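Local coordinates for carbon monoxide dehydrogenase (Thermococcus sp. AM4, PDB 6T7J), which probably catalyses the oxidation of carbon monoxide to carbon dioxide and passes the electrons on through its iron-sulfur clusters, its active-site cluster here lacking nickel, at residues P245-A250 against A415-E420; G297-G302 against G315-G320; P432-L437 against G533-A538; G490-K495 against C516-S521. All blocks are in the same frame, centred on the assembly; numbering follows the deposited sequence.

Contact 1 (P245-A250 against A415-E420); sequences PKPLKA and AGFSVE
Pro247 lies obliquely against the Phe417 ring, touching it on the CD1-CE1 side: Pro247 CG is 3.7 Å from Phe417 CE1 and 4.0 Å from Phe417 CD1. The two side chains cross at about a right angle. Elsewhere the same ring rests on Ile513, Pro514 and Ile422. The carbonyl of Pro245 is met slightly out of its plane by Ser418 OG, which donates a hydrogen bond of 2.7 Å to Pro245 O. The Ser418 hydroxyl gets there because OG stands between the backbone N and the carbonyl carbon (chi1 61°), and from that place it also accepts from the Ala421 backbone N. Ser418 is thus the N-cap of helix 419-425 and ties that helix start to the 245-250 chain. Next to this, Leu248 and Ala415 form an antiparallel, hydrogen-bonded pair at one end of a two-stranded ribbon. Leu248 N reaches Ala415 O at 2.9 Å (160° at the hydrogen), and Ala415 N reaches Leu248 O at 2.9 Å with a more bent 142°. Ala415 O takes a second, weaker CH-O contact from Pro247 CA at 3.3 Å. Beyond the pair, Gly416 keeps its CA 4.4 Å from Pro247 CA, an approach that its want of a side chain allows. Toward solvent, Lys246 CE comes near Glu420 CB, while the Glu420 carboxylate makes its salt bridge with Lys129.

Contact 2 (G297-G302 against G315-G320); sequences GVNVVG and GVPIAG
Gly302 and the 317-319 backbone form the tight part of this contact. Gly302 N donates to Pro317 O at 2.9 Å (156° at the hydrogen), and Gly302 O receives Ala319 N at 2.7 Å, almost straight at 172°. These two bonds straddle Ile318, the parallel bridge partner of Gly302. Ile318 CG1 also presses on Gly302 O at 3.3 Å. On the Val316 side, CG1 lies 3.2 Å from Val300 O. That methyl stands anti to its own backbone N (chi1 176°), which sends it over the 297-302 chain. Val301 CG2 closes on Ala319 CB at 3.9 Å. The looser part lies toward the partly exposed Pro317 and Asn299. Here Val301 CG1 is 4.1 Å from Pro317 CG, the two side chains crossing at about a right angle, and Asn299 OD1 stays 4.2 Å from Pro317 CG. The Asn299 amide nitrogen bonds instead to Val256 O and Asn263 OD1. Both strands are joined by helix 304-314 in a beta-alpha-beta unit at one edge of a Rossmann-like parallel sheet. Strand 261-268 pairs with the other side of 297-303, Ala278 and Ala281 of helix 271-281 cover Val316 and Val300, and the chain after Gly302 enters helix 304-314 through the cluster-pocket residues Cys304 and Cys305.

Contact 3 (P432-L437 against G533-A538); sequences PLINAL and GALADA
Leu535 carries most of this contact through its two methyls, which spread among three side chains of helix 431-439. The leucine-leucine contacts differ in direction. Leu437 and Leu535 reach toward each other tip to tip, with Leu437 CD1 3.8 Å from Leu535 CD1. Leu433, by contrast, crosses Leu535 at about a right angle, its CD2 being 4.0 Å from Leu535 CD2. Ile434 shares that CD2 methyl with Leu433. It slides past Leu535 in the opposite direction, bringing Ile434 CG1 to 3.9 Å from Leu535 CD2. Because CD1 continues anti to CA (chi2 -161°), Ile434 extends onward to Ala538, where Ile434 CD1 meets Ala538 CB at 3.5 Å near the solvent-exposed end. No hydrogen bond joins the two segments; polar backbone atoms are served by i to i+4 bonds such as Leu437 N to Leu433 O and Ala538 N to Ala534 O. The axes of the two short helix segments stay 11.4 Å apart at closest approach and cross at -74°, so side-chain tips, rather than close backbones, make the contact. Leu433 and Leu535 also both rest on Ile445, consistent with the two helices lying on one face of the parallel sheet that contains strand 444-448, as expected of the helical layer of a Rossmann-like alpha/beta domain.

Contact 4 (G490-K495 against C516-S521); sequences GLMSPK and CLHMGS
Met492 lays its thioether end against the CB of His518, with Met492 SD 3.6 Å and Met492 CE 3.5 Å from His518 CB. The sulfur approaches the imidazole obliquely, SD lying 5.0 Å from the ring centroid and 59° off its normal. An extended chain brings the methyl here, CE being anti to CB (chi3 -179°). Closer to the backbone, Met492 CG is 3.5 Å from Cys516 O. Leu491 supplies the rest of the first shell: its carbonyl oxygen presses on Cys516 CB at 3.2 Å, and its CB touches Cys516 SG at 3.9 Å. No hydrogen bond crosses between the segments, so the contact rests on van der Waals packing, with the oblique sulfur-aromatic approach added. It fastens the loop after helix 480-489 to strand 516-518, an edge strand of a Rossmann-like parallel sheet. The loop opens with a type I turn from Gly490 to Ser493, braced by Ser493 OG donating to Gly490 O at 2.7 Å. On the strand side the imidazole is fixed at both nitrogens. Gly520 N donates to His518 ND1 at 3.1 Å, from 26° out of the ring plane, while NE2 bonds to Asn308 OD1 of helix 304-314. Farther out, Trp482, Ser483 and Ala486 back Met492, and the chain after His518 runs on through Ser521, bonded to Glu309, to Cys522 in the pocket of the broken iron-sulfur cluster.

Contacts 2 and 4 are buried and sit at equivalent edge strands of the two Rossmann-like sheets, 318-320 and 516-518, yet contact 2 is held by backbone bonds and contact 4 by van der Waals packing with no hydrogen bond across it. Contact 1, only partly buried, touches both and mixes ribbon pairing with a helix cap. It meets contact 2 where Leu248 CD1 packs on Gly315 CA, and contact 4 where Phe417 N probably bonds His518 O, so its segments touch parts of both alpha/beta units. Contact 3, wholly apolar, is buried, its centre about 25 Å from the centre of the chain. It shares the second sheet with contact 4, strand 516-518 leading into helix 525-538, but touches none of the others.

Contact 1 (P245-A250 against A415-E420)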
# COMPACT_ATOMS: atom_id res chain seq x y z
N PRO A 245 1.23 -17.84 26.89
CA PRO A 245 2.31 -17.52 27.83
C PRO A 245 1.82 -17.50 29.28
O PRO A 245 0.74 -17.01 29.59
CB PRO A 245 2.79 -16.14 27.38
CG PRO A 245 2.43 -16.09 25.92
CD PRO A 245 1.14 -16.85 25.80
N LYS A 246 2.65 -18.04 30.16
CA LYS A 246 2.45 -18.04 31.60
C LYS A 246 3.70 -17.47 32.24
O LYS A 246 4.79 -17.52 31.65
CB LYS A 246 2.17 -19.45 32.13
CG LYS A 246 0.79 -19.99 31.74
CD LYS A 246 -0.32 -19.07 32.21
CE LYS A 246 -1.48 -19.03 31.22
NZ LYS A 246 -2.14 -20.36 31.08
N PRO A 247 3.59 -16.91 33.45
CA PRO A 247 4.74 -16.23 34.06
C PRO A 247 5.95 -17.14 34.19
O PRO A 247 5.84 -18.30 34.58
CB PRO A 247 4.21 -15.79 35.43
CG PRO A 247 2.74 -15.65 35.22
CD PRO A 247 2.37 -16.74 34.26
N LEU A 248 7.11 -16.59 33.85
CA LEU A 248 8.38 -17.28 33.97
C LEU A 248 9.47 -16.24 34.15
O LEU A 248 9.22 -15.03 34.11
CB LEU A 248 8.65 -18.17 32.74
CG LEU A 248 8.58 -17.51 31.36
CD1 LEU A 248 9.93 -16.92 30.95
CD2 LEU A 248 8.10 -18.51 30.33
N LYS A 249 10.70 -16.71 34.35
CA LYS A 249 11.85 -15.83 34.54
C LYS A 249 12.93 -16.16 33.52
O LYS A 249 13.09 -17.31 33.11
CB LYS A 249 12.42 -15.96 35.96
CG LYS A 249 11.40 -15.68 37.05
CD LYS A 249 12.08 -15.32 38.36
CE LYS A 249 13.00 -16.43 38.83
NZ LYS A 249 13.91 -15.96 39.92
N ALA A 250 13.67 -15.13 33.11
CA ALA A 250 14.75 -15.31 32.15
C ALA A 250 15.70 -14.12 32.28
O ALA A 250 15.56 -13.27 33.17
CB ALA A 250 14.21 -15.46 30.73
N ALA A 415 8.74 -12.50 32.78
CA ALA A 415 7.93 -12.27 31.59
C ALA A 415 6.79 -13.28 31.53
O ALA A 415 6.62 -14.12 32.42
CB ALA A 415 8.78 -12.32 30.32
N GLY A 416 6.01 -13.20 30.45
CA GLY A 416 4.95 -14.16 30.22
C GLY A 416 3.60 -13.78 30.79
O GLY A 416 2.85 -14.67 31.20
N PHE A 417 3.26 -12.49 30.81
CA PHE A 417 2.00 -12.04 31.41
C PHE A 417 0.99 -11.78 30.30
O PHE A 417 0.70 -10.65 29.92
CB PHE A 417 2.23 -10.79 32.26
CG PHE A 417 3.00 -11.07 33.53
CD1 PHE A 417 2.40 -11.74 34.58
CD2 PHE A 417 4.31 -10.65 33.66
CE1 PHE A 417 3.10 -12.00 35.74
CE2 PHE A 417 5.02 -10.91 34.82
CZ PHE A 417 4.41 -11.58 35.86
N SER A 418 0.43 -12.87 29.78
CA SER A 418 -0.74 -12.77 28.92
C SER A 418 -1.97 -12.42 29.75
O SER A 418 -1.94 -12.43 30.99
CB SER A 418 -0.95 -14.06 28.14
OG SER A 418 -1.17 -15.15 29.03
N VAL A 419 -3.07 -12.12 29.07
CA VAL A 419 -4.31 -11.81 29.77
C VAL A 419 -4.76 -13.00 30.60
O VAL A 419 -5.23 -12.85 31.74
CB VAL A 419 -5.40 -11.37 28.77
CG1 VAL A 419 -6.69 -11.04 29.50
CG2 VAL A 419 -4.92 -10.18 27.95
N GLU A 420 -4.61 -14.21 30.06
CA GLU A 420 -4.95 -15.41 30.81
C GLU A 420 -4.07 -15.55 32.05
O GLU A 420 -4.57 -15.86 33.14
CB GLU A 420 -4.81 -16.65 29.92
CG GLU A 420 -5.89 -16.77 28.85
CD GLU A 420 -5.56 -15.99 27.59
OE1 GLU A 420 -6.45 -15.85 26.72
OE2 GLU A 420 -4.41 -15.52 27.47

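Contact 2 (G297-G302 against G315-G320)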
# COMPACT_ATOMS: atom_id res chain seq x y z
N GLY A 297 28.48 -25.89 24.43
CA GLY A 297 27.11 -26.17 24.03
C GLY A 297 26.63 -25.12 23.05
O GLY A 297 27.43 -24.45 22.39
N VAL A 298 25.31 -24.97 22.97
CA VAL A 298 24.68 -23.99 22.09
C VAL A 298 23.74 -23.12 22.92
O VAL A 298 22.85 -23.64 23.60
CB VAL A 298 23.92 -24.65 20.93
CG1 VAL A 298 23.26 -23.59 20.06
CG2 VAL A 298 24.85 -25.50 20.10
N ASN A 299 23.95 -21.81 22.85
CA ASN A 299 23.14 -20.81 23.54
C ASN A 299 22.40 -20.00 22.48
O ASN A 299 23.02 -19.34 21.64
CB ASN A 299 24.04 -19.93 24.40
CG ASN A 299 23.31 -18.73 24.98
OD1 ASN A 299 22.24 -18.86 25.57
ND2 ASN A 299 23.91 -17.55 24.82
N VAL A 300 21.07 -20.08 22.51
CA VAL A 300 20.23 -19.33 21.59
C VAL A 300 19.63 -18.15 22.34
O VAL A 300 18.99 -18.32 23.38
CB VAL A 300 19.13 -20.21 20.98
CG1 VAL A 300 18.62 -19.59 19.68
CG2 VAL A 300 19.67 -21.59 20.74
N VAL A 301 19.83 -16.96 21.80
CA VAL A 301 19.29 -15.73 22.35
C VAL A 301 18.38 -15.10 21.30
O VAL A 301 18.48 -15.39 20.11
CB VAL A 301 20.41 -14.76 22.77
CG1 VAL A 301 21.38 -15.45 23.71
CG2 VAL A 301 21.15 -14.24 21.55
N GLY A 302 17.49 -14.24 21.77
CA GLY A 302 16.55 -13.60 20.87
C GLY A 302 16.69 -12.09 20.83
O GLY A 302 17.20 -11.48 21.77
N GLY A 315 11.27 -19.08 27.69
CA GLY A 315 12.29 -18.56 28.59
C GLY A 315 13.61 -18.29 27.92
O GLY A 315 14.63 -18.19 28.61
N VAL A 316 13.63 -18.18 26.60
CA VAL A 316 14.88 -17.89 25.88
C VAL A 316 15.38 -16.51 26.29
O VAL A 316 14.59 -15.55 26.30
CB VAL A 316 14.66 -17.97 24.36
CG1 VAL A 316 15.92 -17.57 23.61
CG2 VAL A 316 14.20 -19.36 23.95
N PRO A 317 16.65 -16.35 26.65
CA PRO A 317 17.15 -15.02 27.02
C PRO A 317 17.09 -14.07 25.84
O PRO A 317 17.37 -14.45 24.70
CB PRO A 317 18.59 -15.29 27.47
CG PRO A 317 18.97 -16.57 26.79
CD PRO A 317 17.70 -17.38 26.73
N ILE A 318 16.72 -12.83 26.11
CA ILE A 318 16.62 -11.79 25.09
C ILE A 318 17.87 -10.92 25.18
O ILE A 318 18.25 -10.47 26.27
CB ILE A 318 15.32 -10.98 25.23
CG1 ILE A 318 15.03 -10.20 23.95
CG2 ILE A 318 15.32 -10.08 26.47
CD1 ILE A 318 13.58 -10.27 23.53
N ALA A 319 18.53 -10.72 24.04
CA ALA A 319 19.84 -10.08 24.03
C ALA A 319 19.76 -8.56 23.88
O ALA A 319 20.68 -7.86 24.31
CB ALA A 319 20.70 -10.66 22.90
N GLY A 320 18.71 -8.04 23.26
CA GLY A 320 18.61 -6.61 23.08
C GLY A 320 17.45 -6.25 22.18
O GLY A 320 16.75 -7.12 21.64

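Contact 3 (P432-L437 against G533-A538)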
# COMPACT_ATOMS: atom_id res chain seq x y z
N PRO A 432 -10.22 -8.44 42.07
CA PRO A 432 -9.23 -7.76 42.93
C PRO A 432 -8.59 -6.53 42.29
O PRO A 432 -8.47 -5.49 42.95
CB PRO A 432 -8.20 -8.85 43.22
CG PRO A 432 -8.48 -9.95 42.26
CD PRO A 432 -9.93 -9.88 41.96
N LEU A 433 -8.19 -6.61 41.02
CA LEU A 433 -7.60 -5.43 40.38
C LEU A 433 -8.64 -4.33 40.16
O LEU A 433 -8.31 -3.14 40.25
CB LEU A 433 -6.96 -5.81 39.05
CG LEU A 433 -6.36 -4.63 38.27
CD1 LEU A 433 -4.90 -4.89 37.90
CD2 LEU A 433 -7.19 -4.33 37.03
N ILE A 434 -9.89 -4.70 39.88
CA ILE A 434 -10.95 -3.70 39.76
C ILE A 434 -11.15 -2.98 41.09
O ILE A 434 -11.32 -1.76 41.13
CB ILE A 434 -12.24 -4.37 39.26
CG1 ILE A 434 -12.13 -4.69 37.77
CG2 ILE A 434 -13.44 -3.47 39.54
CD1 ILE A 434 -13.45 -4.92 37.10
N ASN A 435 -11.11 -3.73 42.19
CA ASN A 435 -11.20 -3.11 43.51
C ASN A 435 -10.01 -2.21 43.78
O ASN A 435 -10.16 -1.13 44.37
CB ASN A 435 -11.31 -4.18 44.60
CG ASN A 435 -12.55 -5.05 44.44
OD1 ASN A 435 -12.50 -6.26 44.64
ND2 ASN A 435 -13.67 -4.42 44.10
N ALA A 436 -8.81 -2.63 43.36
CA ALA A 436 -7.63 -1.79 43.54
C ALA A 436 -7.72 -0.51 42.73
O ALA A 436 -7.22 0.54 43.16
CB ALA A 436 -6.37 -2.57 43.15
N LEU A 437 -8.34 -0.57 41.54
CA LEU A 437 -8.53 0.64 40.75
C LEU A 437 -9.59 1.54 41.37
O LEU A 437 -9.45 2.77 41.35
CB LEU A 437 -8.92 0.27 39.32
CG LEU A 437 -7.84 -0.35 38.42
CD1 LEU A 437 -8.48 -0.96 37.18
CD2 LEU A 437 -6.80 0.69 38.03
N GLY A 533 -10.49 -4.21 27.11
CA GLY A 533 -11.83 -4.64 26.72
C GLY A 533 -12.53 -5.42 27.81
O GLY A 533 -13.72 -5.24 28.05
N ALA A 534 -11.78 -6.27 28.52
CA ALA A 534 -12.35 -6.97 29.66
C ALA A 534 -12.72 -5.98 30.76
O ALA A 534 -13.86 -5.96 31.24
CB ALA A 534 -11.37 -8.02 30.18
N LEU A 535 -11.77 -5.11 31.14
CA LEU A 535 -12.00 -4.15 32.21
C LEU A 535 -13.25 -3.32 31.93
O LEU A 535 -14.20 -3.32 32.72
CB LEU A 535 -10.78 -3.25 32.38
CG LEU A 535 -9.64 -3.77 33.25
CD1 LEU A 535 -8.83 -2.59 33.77
CD2 LEU A 535 -10.17 -4.60 34.41
N ALA A 536 -13.25 -2.63 30.79
CA ALA A 536 -14.40 -1.83 30.40
C ALA A 536 -15.69 -2.64 30.46
O ALA A 536 -16.73 -2.13 30.89
CB ALA A 536 -14.18 -1.27 28.99
N ASP A 537 -15.64 -3.91 30.06
CA ASP A 537 -16.86 -4.71 30.07
C ASP A 537 -17.26 -5.10 31.49
O ASP A 537 -18.45 -5.14 31.82
CB ASP A 537 -16.69 -5.95 29.20
CG ASP A 537 -17.24 -5.76 27.80
OD1 ASP A 537 -18.05 -4.82 27.61
OD2 ASP A 537 -16.88 -6.54 26.90
N ALA A 538 -16.27 -5.37 32.35
CA ALA A 538 -16.59 -5.76 33.72
C ALA A 538 -17.22 -4.61 34.49
O ALA A 538 -18.08 -4.84 35.35
CB ALA A 538 -15.33 -6.25 34.43

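Contact 4 (G490-K495 against C516-S521)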
# COMPACT_ATOMS: atom_id res chain seq x y z
N GLY A 490 15.75 -3.70 34.59
CA GLY A 490 15.49 -4.31 35.88
C GLY A 490 14.09 -4.02 36.37
O GLY A 490 13.73 -4.36 37.50
N LEU A 491 13.28 -3.38 35.52
CA LEU A 491 11.91 -3.05 35.86
C LEU A 491 10.98 -4.26 35.84
O LEU A 491 9.81 -4.12 36.19
CB LEU A 491 11.39 -1.97 34.91
CG LEU A 491 12.12 -0.63 34.98
CD1 LEU A 491 11.59 0.32 33.92
CD2 LEU A 491 12.00 -0.02 36.37
N MET A 492 11.48 -5.43 35.44
CA MET A 492 10.69 -6.65 35.46
C MET A 492 11.31 -7.71 36.35
O MET A 492 10.88 -8.87 36.32
CB MET A 492 10.51 -7.20 34.04
CG MET A 492 9.57 -6.36 33.19
SD MET A 492 9.57 -6.81 31.44
CE MET A 492 8.41 -5.62 30.79
N SER A 493 12.32 -7.35 37.14
CA SER A 493 12.91 -8.26 38.11
C SER A 493 12.09 -8.27 39.39
O SER A 493 11.32 -7.34 39.65
CB SER A 493 14.36 -7.85 38.39
OG SER A 493 14.42 -6.52 38.89
N PRO A 494 12.22 -9.32 40.21
CA PRO A 494 11.42 -9.38 41.45
C PRO A 494 11.62 -8.20 42.38
O PRO A 494 10.71 -7.88 43.15
CB PRO A 494 11.88 -10.69 42.09
CG PRO A 494 12.34 -11.53 40.95
CD PRO A 494 12.96 -10.57 39.97
N LYS A 495 12.78 -7.54 42.33
CA LYS A 495 13.03 -6.37 43.17
C LYS A 495 12.51 -5.07 42.55
O LYS A 495 12.59 -4.03 43.21
CB LYS A 495 14.53 -6.23 43.45
CG LYS A 495 15.39 -5.92 42.23
CD LYS A 495 15.63 -4.42 42.05
CE LYS A 495 16.25 -4.11 40.69
NZ LYS A 495 15.78 -2.81 40.13
N CYS A 516 5.91 -3.98 36.39
CA CYS A 516 5.91 -3.82 34.94
C CYS A 516 5.65 -5.19 34.31
O CYS A 516 6.39 -6.14 34.57
CB CYS A 516 7.23 -3.24 34.44
SG CYS A 516 7.56 -1.56 35.03
N LEU A 517 4.60 -5.27 33.49
CA LEU A 517 4.12 -6.53 32.94
C LEU A 517 4.48 -6.64 31.47
O LEU A 517 3.97 -5.88 30.63
CB LEU A 517 2.61 -6.66 33.15
CG LEU A 517 2.14 -6.61 34.61
CD1 LEU A 517 0.66 -6.97 34.73
CD2 LEU A 517 2.98 -7.53 35.49
N HIS A 518 5.37 -7.59 31.16
CA HIS A 518 5.72 -7.93 29.79
C HIS A 518 4.59 -8.73 29.18
O HIS A 518 4.36 -9.88 29.56
CB HIS A 518 7.03 -8.72 29.77
CG HIS A 518 7.62 -8.90 28.40
ND1 HIS A 518 6.90 -8.69 27.24
CD2 HIS A 518 8.86 -9.27 28.02
CE1 HIS A 518 7.68 -8.93 26.20
NE2 HIS A 518 8.87 -9.28 26.64
N MET A 519 3.87 -8.14 28.22
CA MET A 519 2.72 -8.79 27.61
C MET A 519 3.01 -9.36 26.23
O MET A 519 2.09 -9.86 25.57
CB MET A 519 1.54 -7.82 27.56
CG MET A 519 1.08 -7.38 28.94
SD MET A 519 -0.54 -6.60 28.96
CE MET A 519 -1.61 -8.02 28.75
N GLY A 520 4.26 -9.30 25.77
CA GLY A 520 4.69 -10.03 24.59
C GLY A 520 5.24 -9.11 23.51
O GLY A 520 5.93 -8.13 23.81
N SER A 521 4.93 -9.44 22.26
CA SER A 521 5.51 -8.82 21.08
C SER A 521 4.59 -7.73 20.53
O SER A 521 3.57 -7.38 21.13
CB SER A 521 5.81 -9.89 20.03
OG SER A 521 4.61 -10.54 19.62